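Local coordinates for protein alpha-galactosidase (Thermus thermophilus, PDB 6LCJ) that probably hydrolyses terminal alpha-linked galactose residues from galactosides, as a thermostable glycoside hydrolase that assembles as a hexamer, at residues L182-A186 with R222-L228. Residues are numbered along the deposited sequence.
Sequences LDEVA and RIRERGL
Two neighbouring outer helices of a TIM barrel, the (beta/alpha)8 fold of the melibiase family, meet at their C-terminal ends. Leu182-Val185 are helical, near the C-terminal end of helix 175-185, and Ala186 N donates a hydrogen bond to Leu182 O (2.8 Å). Helix 216-224 finishes in a Schellman motif: Leu228 N hydrogen-bonds to Ile223 O (3.2 Å) and Gly227 N to Arg224 O (2.9 Å), with Gly227 as C-prime residue at phi/psi 79/14. The chain then enters barrel strand 229-234. In register, CA of Leu182 lies 7.1 Å from CA of Ile223, and CA of Ala186 6.3 Å from CA of Arg226. Leu182 (t, p) points across, placing CD1 3.9 Å from both Ile223 CG1 and Leu228 CD1, and CD2 3.8 Å from Arg222 O. Leu228 (m, t) directs CD1 to Ala186 CA (4.2 Å) and Val185 CG1 (4.5 Å). Beneath this apolar patch, Phe193 of strand 192-195 touches Leu182, Val185 and Ile223, joining both helices to the barrel wall. At the exposed margin Arg226 (m, m) reaches across to form a salt bridge with Asp183; the modelled OD1-NH2 separation, 2.2 Å, is too short to be reliable. Ala186 CB covers one face of the guanidinium, 3.6 Å from Arg226 NH1.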
ATOM      1  N   LEU E 182      17.970 -42.299  38.872  1.00 37.49           N
ATOM      2  CA  LEU E 182      19.350 -42.776  38.816  1.00 35.20           C
ATOM      3  C   LEU E 182      19.451 -44.212  39.310  1.00 39.92           C
ATOM      4  O   LEU E 182      20.131 -45.048  38.693  1.00 38.94           O
ATOM      5  CB  LEU E 182      20.255 -41.861  39.637  1.00 34.09           C
ATOM      6  CG  LEU E 182      21.698 -42.317  39.907  1.00 34.60           C
ATOM      7  CD1 LEU E 182      22.575 -42.254  38.663  1.00 32.56           C
ATOM      8  CD2 LEU E 182      22.310 -41.493  41.021  1.00 27.12           C
ATOM      9  N   ASP E 183      18.747 -44.522  40.398  1.00 40.54           N
ATOM     10  CA  ASP E 183      18.690 -45.887  40.911  1.00 41.05           C
ATOM     11  C   ASP E 183      18.263 -46.880  39.836  1.00 41.49           C
ATOM     12  O   ASP E 183      18.921 -47.903  39.620  1.00 45.12           O
ATOM     13  CB  ASP E 183      17.726 -45.947  42.091  1.00 51.64           C
ATOM     14  CG  ASP E 183      18.295 -46.704  43.250  1.00 65.65           C
ATOM     15  OD1 ASP E 183      19.529 -46.903  43.248  1.00 59.87           O
ATOM     16  OD2 ASP E 183      17.513 -47.107  44.146  1.00 73.43           O
ATOM     17  N   GLU E 184      17.150 -46.601  39.157  1.00 38.73           N
ATOM     18  CA  GLU E 184      16.684 -47.514  38.118  1.00 39.28           C
ATOM     19  C   GLU E 184      17.601 -47.502  36.901  1.00 40.85           C
ATOM     20  O   GLU E 184      17.848 -48.553  36.293  1.00 37.92           O
ATOM     21  CB  GLU E 184      15.270 -47.149  37.707  1.00 42.73           C
ATOM     22  CG  GLU E 184      14.344 -47.014  38.868  1.00 47.60           C
ATOM     23  CD  GLU E 184      13.238 -48.026  38.793  1.00 57.52           C
ATOM     24  OE1 GLU E 184      12.078 -47.667  39.108  1.00 64.03           O
ATOM     25  OE2 GLU E 184      13.533 -49.178  38.390  1.00 60.13           O
ATOM     26  N   VAL E 185      18.095 -46.321  36.517  1.00 38.56           N
ATOM     27  CA  VAL E 185      18.932 -46.218  35.328  1.00 36.01           C
ATOM     28  C   VAL E 185      20.235 -46.983  35.527  1.00 40.53           C
ATOM     29  O   VAL E 185      20.778 -47.560  34.575  1.00 41.03           O
ATOM     30  CB  VAL E 185      19.180 -44.732  34.979  1.00 33.06           C
ATOM     31  CG1 VAL E 185      20.329 -44.587  33.977  1.00 31.23           C
ATOM     32  CG2 VAL E 185      17.908 -44.075  34.444  1.00 24.95           C
ATOM     33  N   ALA E 186      20.742 -47.035  36.765  1.00 40.48           N
ATOM     34  CA  ALA E 186      22.042 -47.654  37.004  1.00 39.55           C
ATOM     35  C   ALA E 186      22.040 -49.156  36.725  1.00 41.85           C
ATOM     36  O   ALA E 186      23.108 -49.741  36.504  1.00 43.03           O
ATOM     37  CB  ALA E 186      22.488 -47.377  38.440  1.00 40.60           C
ATOM     38  N   ARG E 222      26.836 -38.788  43.660  1.00 40.52           N
ATOM     39  CA  ARG E 222      25.905 -39.914  43.666  1.00 46.15           C
ATOM     40  C   ARG E 222      25.910 -40.655  42.329  1.00 47.01           C
ATOM     41  O   ARG E 222      25.814 -41.889  42.297  1.00 51.79           O
ATOM     42  CB  ARG E 222      24.493 -39.427  44.002  1.00 45.29           C
ATOM     43  CG  ARG E 222      24.355 -38.808  45.390  1.00 46.38           C
ATOM     44  CD  ARG E 222      24.246 -39.858  46.496  1.00 51.85           C
ATOM     45  NE  ARG E 222      23.109 -39.606  47.391  1.00 59.78           N
ATOM     46  CZ  ARG E 222      21.963 -40.298  47.388  1.00 62.26           C
ATOM     47  NH1 ARG E 222      21.783 -41.305  46.532  1.00 60.11           N
ATOM     48  NH2 ARG E 222      20.990 -39.979  48.243  1.00 57.80           N
ATOM     49  N   ILE E 223      26.031 -39.923  41.215  1.00 43.53           N
ATOM     50  CA  ILE E 223      26.035 -40.552  39.894  1.00 42.58           C
ATOM     51  C   ILE E 223      27.301 -41.374  39.693  1.00 42.95           C
ATOM     52  O   ILE E 223      27.253 -42.496  39.170  1.00 45.85           O
ATOM     53  CB  ILE E 223      25.886 -39.493  38.785  1.00 39.63           C
ATOM     54  CG1 ILE E 223      24.497 -38.876  38.803  1.00 34.12           C
ATOM     55  CG2 ILE E 223      26.159 -40.099  37.412  1.00 31.49           C
ATOM     56  CD1 ILE E 223      24.449 -37.574  38.062  1.00 35.95           C
ATOM     57  N   ARG E 224      28.459 -40.809  40.047  1.00 43.74           N
ATOM     58  CA  ARG E 224      29.700 -41.577  39.943  1.00 46.44           C
ATOM     59  C   ARG E 224      29.703 -42.754  40.905  1.00 44.56           C
ATOM     60  O   ARG E 224      30.243 -43.815  40.580  1.00 44.13           O
ATOM     61  CB  ARG E 224      30.916 -40.690  40.202  1.00 47.66           C
ATOM     62  CG  ARG E 224      31.043 -39.500  39.262  1.00 55.27           C
ATOM     63  CD  ARG E 224      31.961 -38.439  39.877  1.00 62.77           C
ATOM     64  NE  ARG E 224      32.779 -37.753  38.881  1.00 66.76           N
ATOM     65  CZ  ARG E 224      33.879 -38.252  38.325  1.00 63.48           C
ATOM     66  NH1 ARG E 224      34.310 -39.462  38.662  1.00 65.46           N
ATOM     67  NH2 ARG E 224      34.547 -37.529  37.428  1.00 60.43           N
ATOM     68  N   GLU E 225      29.079 -42.585  42.075  1.00 45.78           N
ATOM     69  CA  GLU E 225      28.934 -43.655  43.051  1.00 49.22           C
ATOM     70  C   GLU E 225      28.187 -44.862  42.491  1.00 52.98           C
ATOM     71  O   GLU E 225      28.230 -45.937  43.098  1.00 60.07           O
ATOM     72  CB  GLU E 225      28.202 -43.124  44.290  1.00 49.06           C
ATOM     73  CG  GLU E 225      29.106 -42.758  45.458  1.00 54.22           C
ATOM     74  CD  GLU E 225      28.410 -41.858  46.474  1.00 62.97           C
ATOM     75  OE1 GLU E 225      27.202 -42.079  46.738  1.00 65.97           O
ATOM     76  OE2 GLU E 225      29.065 -40.924  47.000  1.00 60.83           O
ATOM     77  N   ARG E 226      27.492 -44.714  41.364  1.00 47.17           N
ATOM     78  CA  ARG E 226      26.812 -45.834  40.726  1.00 48.33           C
ATOM     79  C   ARG E 226      27.476 -46.240  39.415  1.00 47.95           C
ATOM     80  O   ARG E 226      26.840 -46.881  38.569  1.00 49.38           O
ATOM     81  CB  ARG E 226      25.337 -45.507  40.502  1.00 46.18           C
ATOM     82  CG  ARG E 226      24.534 -45.460  41.778  1.00 49.73           C
ATOM     83  CD  ARG E 226      24.269 -46.871  42.273  1.00 56.06           C
ATOM     84  NE  ARG E 226      22.851 -47.132  42.534  1.00 59.14           N
ATOM     85  CZ  ARG E 226      22.217 -48.247  42.163  1.00 58.93           C
ATOM     86  NH1 ARG E 226      22.872 -49.203  41.509  1.00 59.52           N
ATOM     87  NH2 ARG E 226      20.930 -48.414  42.442  1.00 60.08           N
ATOM     88  N   GLY E 227      28.745 -45.881  39.233  1.00 43.11           N
ATOM     89  CA  GLY E 227      29.480 -46.276  38.056  1.00 37.43           C
ATOM     90  C   GLY E 227      29.204 -45.464  36.813  1.00 40.84           C
ATOM     91  O   GLY E 227      29.596 -45.886  35.722  1.00 44.39           O
ATOM     92  N   LEU E 228      28.564 -44.307  36.933  1.00 41.87           N
ATOM     93  CA  LEU E 228      28.188 -43.516  35.773  1.00 40.96           C
ATOM     94  C   LEU E 228      28.902 -42.173  35.782  1.00 41.14           C
ATOM     95  O   LEU E 228      29.054 -41.541  36.835  1.00 40.21           O
ATOM     96  CB  LEU E 228      26.673 -43.292  35.732  1.00 41.45           C
ATOM     97  CG  LEU E 228      25.822 -44.520  35.413  1.00 36.91           C
ATOM     98  CD1 LEU E 228      24.391 -44.310  35.872  1.00 43.54           C
ATOM     99  CD2 LEU E 228      25.875 -44.773  33.936  1.00 37.17           C
TER